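PDB 6YGA: N-alpha-acetyltransferase 35, NatC auxiliary subunit from Saccharomyces cerevisiae, which serves as the auxiliary subunit of the NatC complex, which acetylates the N-terminal methionine of the L-A virus Gag protein, and is apparently needed for optimum respiration. Local coordinates for residues G149-G154 and K225-L230; K164-G169 and E175-N180; I568-S573 and V605-L610. All blocks are in the same frame, centred on the assembly; numbering follows the deposited sequence.

Contact 1: residues G149-G154 and K225-L230; sequences GSCILG and KIIICL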
# COMPACT_ATOMS: atom_id res chain seq x y z
N GLY B 149 -8.18 -34.68 4.11
CA GLY B 149 -6.76 -34.64 3.79
C GLY B 149 -6.49 -34.06 2.42
O GLY B 149 -5.53 -33.31 2.23
N SER B 150 -7.34 -34.40 1.44
CA SER B 150 -7.18 -33.83 0.11
C SER B 150 -7.47 -32.33 0.12
O SER B 150 -6.79 -31.56 -0.58
CB SER B 150 -8.10 -34.54 -0.88
OG SER B 150 -9.47 -34.34 -0.55
N CYS B 151 -8.46 -31.90 0.91
CA CYS B 151 -8.75 -30.47 1.03
C CYS B 151 -7.53 -29.71 1.55
O CYS B 151 -7.11 -28.71 0.96
CB CYS B 151 -9.94 -30.24 1.95
SG CYS B 151 -11.53 -30.82 1.34
N ILE B 152 -6.97 -30.18 2.67
CA ILE B 152 -5.82 -29.51 3.26
C ILE B 152 -4.66 -29.47 2.27
O ILE B 152 -3.94 -28.47 2.17
CB ILE B 152 -5.42 -30.20 4.57
CG1 ILE B 152 -6.62 -30.29 5.52
CG2 ILE B 152 -4.26 -29.48 5.23
CD1 ILE B 152 -7.17 -28.96 5.97
N LEU B 153 -4.46 -30.56 1.53
CA LEU B 153 -3.38 -30.61 0.55
C LEU B 153 -3.60 -29.60 -0.56
O LEU B 153 -2.64 -29.00 -1.06
CB LEU B 153 -3.25 -32.02 -0.02
CG LEU B 153 -2.06 -32.26 -0.94
CD1 LEU B 153 -0.75 -31.99 -0.21
CD2 LEU B 153 -2.09 -33.69 -1.48
N GLY B 154 -4.85 -29.40 -0.97
CA GLY B 154 -5.12 -28.43 -2.02
C GLY B 154 -4.82 -27.01 -1.59
O GLY B 154 -4.19 -26.24 -2.32
N LYS B 225 -14.61 -29.05 -5.46
CA LYS B 225 -14.39 -28.56 -6.82
C LYS B 225 -13.79 -27.16 -6.81
O LYS B 225 -13.00 -26.81 -7.69
CB LYS B 225 -15.69 -28.58 -7.61
CG LYS B 225 -16.26 -29.96 -7.86
CD LYS B 225 -17.51 -29.87 -8.73
CE LYS B 225 -18.03 -31.25 -9.11
NZ LYS B 225 -19.23 -31.18 -9.99
N ILE B 226 -14.17 -26.33 -5.83
CA ILE B 226 -13.58 -25.00 -5.69
C ILE B 226 -12.08 -25.12 -5.46
O ILE B 226 -11.28 -24.42 -6.08
CB ILE B 226 -14.27 -24.22 -4.56
CG1 ILE B 226 -15.65 -23.71 -5.01
CG2 ILE B 226 -13.41 -23.04 -4.12
CD1 ILE B 226 -16.36 -22.90 -3.95
N ILE B 227 -11.68 -26.03 -4.56
CA ILE B 227 -10.26 -26.22 -4.27
C ILE B 227 -9.51 -26.65 -5.52
O ILE B 227 -8.39 -26.20 -5.78
CB ILE B 227 -10.09 -27.22 -3.11
CG1 ILE B 227 -10.73 -26.67 -1.84
CG2 ILE B 227 -8.62 -27.52 -2.87
CD1 ILE B 227 -10.58 -27.56 -0.62
N ILE B 228 -10.12 -27.53 -6.33
CA ILE B 228 -9.51 -27.94 -7.59
C ILE B 228 -9.27 -26.74 -8.49
O ILE B 228 -8.22 -26.62 -9.13
CB ILE B 228 -10.39 -29.01 -8.28
CG1 ILE B 228 -10.34 -30.32 -7.50
CG2 ILE B 228 -9.96 -29.20 -9.73
CD1 ILE B 228 -11.14 -31.44 -8.13
N CYS B 229 -10.23 -25.82 -8.55
CA CYS B 229 -10.07 -24.63 -9.38
C CYS B 229 -8.93 -23.75 -8.86
O CYS B 229 -8.18 -23.18 -9.66
CB CYS B 229 -11.38 -23.84 -9.43
SG CYS B 229 -12.75 -24.73 -10.19
N LEU B 230 -8.80 -23.62 -7.54
CA LEU B 230 -7.73 -22.79 -6.99
C LEU B 230 -6.36 -23.40 -7.29
O LEU B 230 -5.38 -22.68 -7.50
CB LEU B 230 -7.92 -22.61 -5.49
CG LEU B 230 -9.18 -21.87 -5.03
CD1 LEU B 230 -9.40 -22.03 -3.53
CD2 LEU B 230 -9.10 -20.40 -5.41
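Ile-227 reaches across from helix 215-231 to helix 142-167, where it touches Cys-151 and Gly-154. Walking along 225-230, Lys-225 and Ile-226 come first and turn to other neighbours, among them helix 245-260. Ile-227 follows, and its two branches divide the work. The methyl CG2, set opposite the backbone N, lies over the backbone of Gly-154, with CG2 3.7 Å from Gly-154 CA. The longer branch is fully extended (chi2 -178°) and carries CD1 to Cys-151, where it lies 3.8 Å from Cys-151 CB and 3.9 Å from Cys-151 SG. Glycine suits position 154 because, having no side chain, it lets CG2 of Ile-227 sit directly on its CA and brings Gly-154 CA and Ile-227 CA within 6.0 Å. Cysteine, small and weakly polar, leaves room for CD1. Ile-227 is also covered by Leu-97 of helix 85-104 and Leu-200 of helix 193-209; further on, Leu-230 meets Leu-97 as well. All three touching residues are buried, and what passes between the segments is apolar contact alone. The chemistry therefore implies a helix pairing that depends on shape, a branched side chain fitted over a glycine and a small thiol, rather than on directed polar bonds.

Contact 2: residues K164-G169 and E175-N180; sequences KLLSAG and EDLNFN. With EDO (1,2-ethanediol), chain Z.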
# COMPACT_ATOMS: atom_id res chain seq x y z
N LYS B 164 5.47 -18.56 -4.60
CA LYS B 164 6.19 -18.35 -5.85
C LYS B 164 5.83 -17.01 -6.47
O LYS B 164 6.70 -16.32 -7.03
CB LYS B 164 5.89 -19.49 -6.83
CG LYS B 164 6.21 -20.88 -6.31
CD LYS B 164 6.13 -21.91 -7.43
CE LYS B 164 6.37 -23.32 -6.90
NZ LYS B 164 6.58 -24.28 -8.02
N LEU B 165 4.55 -16.63 -6.40
CA LEU B 165 4.12 -15.34 -6.94
C LEU B 165 4.82 -14.19 -6.23
O LEU B 165 5.27 -13.24 -6.88
CB LEU B 165 2.61 -15.20 -6.81
CG LEU B 165 1.73 -16.13 -7.65
CD1 LEU B 165 0.26 -15.87 -7.38
CD2 LEU B 165 2.04 -15.94 -9.11
N LEU B 166 4.93 -14.25 -4.90
CA LEU B 166 5.58 -13.18 -4.15
C LEU B 166 7.08 -13.16 -4.40
O LEU B 166 7.70 -12.09 -4.28
CB LEU B 166 5.29 -13.33 -2.66
CG LEU B 166 3.87 -12.98 -2.22
CD1 LEU B 166 3.70 -13.18 -0.73
CD2 LEU B 166 3.54 -11.55 -2.61
N SER B 167 7.69 -14.30 -4.73
CA SER B 167 9.13 -14.33 -4.95
C SER B 167 9.54 -13.49 -6.15
O SER B 167 10.71 -13.08 -6.24
CB SER B 167 9.61 -15.77 -5.14
OG SER B 167 9.05 -16.35 -6.30
N ALA B 168 8.62 -13.22 -7.08
CA ALA B 168 8.95 -12.41 -8.24
C ALA B 168 9.12 -10.93 -7.90
O ALA B 168 9.61 -10.17 -8.75
CB ALA B 168 7.87 -12.57 -9.31
N GLY B 169 8.73 -10.51 -6.70
CA GLY B 169 8.88 -9.12 -6.31
C GLY B 169 7.97 -8.15 -7.04
O GLY B 169 8.30 -6.97 -7.14
N GLU B 175 1.92 -5.77 2.75
CA GLU B 175 1.12 -4.58 2.45
C GLU B 175 -0.01 -5.00 1.53
O GLU B 175 -1.19 -4.86 1.87
CB GLU B 175 1.99 -3.48 1.82
CG GLU B 175 1.23 -2.22 1.43
CD GLU B 175 2.10 -1.20 0.71
OE1 GLU B 175 3.31 -1.44 0.58
OE2 GLU B 175 1.56 -0.16 0.27
N ASP B 176 0.35 -5.56 0.37
CA ASP B 176 -0.64 -6.14 -0.52
C ASP B 176 -0.97 -7.57 -0.14
O ASP B 176 -2.09 -8.03 -0.40
CB ASP B 176 -0.12 -6.10 -1.96
CG ASP B 176 0.22 -4.70 -2.41
OD1 ASP B 176 -0.66 -3.82 -2.29
OD2 ASP B 176 1.36 -4.48 -2.86
N LEU B 177 -0.04 -8.27 0.49
CA LEU B 177 -0.21 -9.69 0.79
C LEU B 177 0.77 -10.09 1.88
O LEU B 177 1.98 -9.86 1.75
CB LEU B 177 0.00 -10.53 -0.47
CG LEU B 177 -0.19 -12.04 -0.36
CD1 LEU B 177 -1.36 -12.37 0.54
CD2 LEU B 177 -0.42 -12.60 -1.75
N ASN B 178 0.25 -10.70 2.95
CA ASN B 178 1.05 -11.17 4.07
C ASN B 178 1.45 -12.62 3.83
O ASN B 178 0.60 -13.46 3.50
CB ASN B 178 0.27 -11.04 5.38
CG ASN B 178 1.00 -11.65 6.57
OD1 ASN B 178 0.95 -12.86 6.78
ND2 ASN B 178 1.67 -10.81 7.35
N PHE B 179 2.74 -12.91 4.00
CA PHE B 179 3.23 -14.28 3.90
C PHE B 179 4.22 -14.57 5.04
O PHE B 179 5.40 -14.82 4.83
CB PHE B 179 3.86 -14.55 2.54
CG PHE B 179 3.82 -15.99 2.14
CD1 PHE B 179 2.73 -16.49 1.45
CD2 PHE B 179 4.85 -16.85 2.48
CE1 PHE B 179 2.67 -17.82 1.09
CE2 PHE B 179 4.80 -18.18 2.12
CZ PHE B 179 3.71 -18.67 1.43
N ASN B 180 3.72 -14.52 6.27
CA ASN B 180 4.46 -15.00 7.42
C ASN B 180 4.07 -16.46 7.62
O ASN B 180 3.09 -16.77 8.29
CB ASN B 180 4.17 -14.17 8.66
CG ASN B 180 4.88 -14.68 9.90
OD1 ASN B 180 5.83 -15.46 9.81
ND2 ASN B 180 4.42 -14.24 11.07
C1 EDO Z . 9.15 -4.47 -4.88
O1 EDO Z . 7.76 -4.59 -5.23
C2 EDO Z . 9.42 -5.24 -3.60
O2 EDO Z . 9.15 -6.63 -3.81
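A single methyl group makes most of this contact: CD1 of Leu-166, near the end of helix 142-167, touches both Phe-179 and Leu-177 of the irregular segment 175-180. It comes within 3.5 Å of Phe-179 CB and 4.0 Å of Phe-179 CG, meeting the root of the aromatic side chain at a slant. The same CD1 lies 4.1 Å from Leu-177 CG, while CD2 of Leu-166 adds a looser touch on Leu-177 CD2 at 4.2 Å. Leucine suits position 166 because its side chain, extended at chi2 (179°), sets the CD1 methyl between two apolar partners. Just beyond, Gly-169 leaves the helix with positive phi (70°), a conformation that favours glycine. On the returning segment Asn-178 folds into an Asx turn, its OD1 accepting from Asn-180 N at 3.3 Å, with the donor above the carbonyl plane. Asp-176 forms a salt bridge with Arg-340, and Glu-175 and Asp-176 pack on Phe-142 of the N-alpha-acetyltransferase 30 chain. The loop leading to helix 193-209 thus folds back against the helix it has just left: Leu-177 and Phe-179 lie on Trp-103 of helix 85-104 and Val-162 of helix 142-167, with Ile-341 of helix 337-347 covering Leu-166.

Contact 3: residues I568-S573 and V605-L610; sequences IDNKNS and VFQQTL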
# COMPACT_ATOMS: atom_id res chain seq x y z
N ILE B 568 -12.02 30.87 1.52
CA ILE B 568 -10.83 30.04 1.45
C ILE B 568 -9.67 30.89 0.96
O ILE B 568 -9.85 31.91 0.30
CB ILE B 568 -11.04 28.81 0.54
CG1 ILE B 568 -10.01 27.73 0.85
CG2 ILE B 568 -10.97 29.20 -0.93
CD1 ILE B 568 -10.23 26.45 0.09
N ASP B 569 -8.46 30.47 1.32
CA ASP B 569 -7.23 31.12 0.90
C ASP B 569 -6.28 30.05 0.37
O ASP B 569 -6.45 28.86 0.64
CB ASP B 569 -6.58 31.88 2.06
CG ASP B 569 -5.56 32.91 1.60
OD1 ASP B 569 -5.48 33.18 0.38
OD2 ASP B 569 -4.84 33.46 2.46
N ASN B 570 -5.29 30.48 -0.41
CA ASN B 570 -4.31 29.55 -0.97
C ASN B 570 -3.18 29.21 -0.01
O ASN B 570 -2.13 28.72 -0.45
CB ASN B 570 -3.75 30.10 -2.29
CG ASN B 570 -2.90 31.34 -2.09
OD1 ASN B 570 -3.18 32.18 -1.23
ND2 ASN B 570 -1.85 31.47 -2.90
N LYS B 571 -3.36 29.46 1.29
CA LYS B 571 -2.41 29.07 2.32
C LYS B 571 -3.19 28.59 3.53
O LYS B 571 -4.43 28.64 3.55
CB LYS B 571 -1.47 30.23 2.68
CG LYS B 571 -2.20 31.49 3.14
CD LYS B 571 -1.23 32.55 3.66
CE LYS B 571 -1.93 33.89 3.84
NZ LYS B 571 -2.45 34.44 2.56
N ASN B 572 -2.47 28.11 4.54
CA ASN B 572 -3.11 27.65 5.77
C ASN B 572 -3.82 28.81 6.45
O ASN B 572 -3.25 29.89 6.62
CB ASN B 572 -2.07 27.03 6.70
CG ASN B 572 -2.69 26.46 7.98
OD1 ASN B 572 -3.88 26.16 8.03
ND2 ASN B 572 -1.86 26.30 9.01
N SER B 573 -5.07 28.58 6.84
CA SER B 573 -5.90 29.65 7.38
C SER B 573 -5.39 30.13 8.73
O SER B 573 -5.32 31.34 8.98
CB SER B 573 -7.35 29.18 7.50
OG SER B 573 -7.48 28.14 8.44
N VAL B 605 4.67 33.39 -9.48
CA VAL B 605 3.73 33.19 -10.58
C VAL B 605 2.43 32.57 -10.08
O VAL B 605 1.34 32.95 -10.52
CB VAL B 605 4.38 32.33 -11.69
CG1 VAL B 605 3.40 32.11 -12.83
CG2 VAL B 605 5.65 32.99 -12.19
N PHE B 606 2.54 31.61 -9.15
CA PHE B 606 1.34 31.04 -8.53
C PHE B 606 0.50 32.12 -7.87
O PHE B 606 -0.73 32.12 -8.00
CB PHE B 606 1.73 29.97 -7.51
CG PHE B 606 2.00 28.61 -8.09
CD1 PHE B 606 3.27 28.27 -8.54
CD2 PHE B 606 0.99 27.65 -8.15
CE1 PHE B 606 3.52 27.01 -9.07
CE2 PHE B 606 1.24 26.39 -8.68
CZ PHE B 606 2.50 26.07 -9.14
N GLN B 607 1.14 33.04 -7.15
CA GLN B 607 0.40 34.08 -6.44
C GLN B 607 -0.26 35.05 -7.41
O GLN B 607 -1.43 35.41 -7.25
CB GLN B 607 1.33 34.82 -5.48
CG GLN B 607 2.14 33.91 -4.57
CD GLN B 607 1.27 32.96 -3.78
OE1 GLN B 607 0.27 33.36 -3.17
NE2 GLN B 607 1.64 31.68 -3.77
N GLN B 608 0.49 35.49 -8.43
CA GLN B 608 -0.05 36.47 -9.36
C GLN B 608 -1.21 35.89 -10.17
O GLN B 608 -2.21 36.58 -10.40
CB GLN B 608 1.06 36.97 -10.29
CG GLN B 608 0.60 38.01 -11.29
CD GLN B 608 0.06 39.26 -10.64
OE1 GLN B 608 0.51 39.66 -9.56
NE2 GLN B 608 -0.91 39.90 -11.28
N THR B 609 -1.09 34.63 -10.59
CA THR B 609 -2.16 34.01 -11.36
C THR B 609 -3.47 33.98 -10.58
O THR B 609 -4.54 34.26 -11.13
CB THR B 609 -1.75 32.59 -11.76
OG1 THR B 609 -0.58 32.65 -12.59
CG2 THR B 609 -2.87 31.91 -12.53
N LEU B 610 -3.40 33.67 -9.28
CA LEU B 610 -4.60 33.66 -8.46
C LEU B 610 -5.21 35.05 -8.33
O LEU B 610 -6.44 35.20 -8.31
CB LEU B 610 -4.28 33.08 -7.08
CG LEU B 610 -5.43 33.02 -6.07
CD1 LEU B 610 -6.60 32.24 -6.64
CD2 LEU B 610 -4.97 32.42 -4.75
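Asn-570 and Gln-607 are joined by the hydrogen bond that crosses this contact, from Asn-570 ND2 to Gln-607 OE1 at 2.9 Å. The bond is moderately bent at the hydrogen (157°). Gln-607 OE1 lies almost in the amide plane of Asn-570, whereas the donor is tilted from the carbonyl plane of Gln-607, the two amides being turned 39° against each other. Glutamine suits the helix position because its long chain, bent at chi2, brings the amide round to the loop; the short asparagine offers its N-H from close to the backbone.

A methyl-amide van der Waals contact lies beside the bond. Leu-610, one turn further along the helix, places CD2 3.5 Å from Asn-570 CG and 3.6 Å from Asn-570 CB, so one methyl lies against the stem of the amide.

Within the loop, Asp-569 binds its own neighbours. Lys-571 NZ forms a salt bridge with Asp-569 OD2 at 2.6 Å, while OD1 of the same carboxylate accepts a weak bond from Asn-570 N at 2.8 Å. Aspartate therefore ties together two consecutive residues that follow it.

On the helix, Val-605 O accepts from both Thr-609 N and, at 2.8 Å, Thr-609 OG1, the donors reaching it from opposite faces of its plane. Such a threonine bond to the carbonyl four residues back is a familiar feature of helices. Overall, an asparagine-glutamine amide pair joins the loop after helix 511-564 to helix 603-613, a loop-to-helix contact in the helical TPR-like region.

How the contacts relate
Contacts 1 and 2 are neighbours, their centres 21 Å apart and their nearest atoms about 9 Å apart. They share helix 142-167: contact 1 uses its earlier part and contact 2 its end, so that contact 2 falls within the stretch of chain that contact 1 spans. Both also draw on helix 85-104, which joins them in one helical region. Contact 3 follows later in sequence, in the TPR-like region, with its centre 60 Å from that of contact 1 and 44 Å from that of contact 2. Contacts 1 and 3 lie on opposite sides of the chain's centre. Residues in the segments of contacts 2 and 3, though not those that touch across them, also reach the N-alpha-acetyltransferase 30 chain, consistent with a subunit that meets its catalytic partner from separate regions.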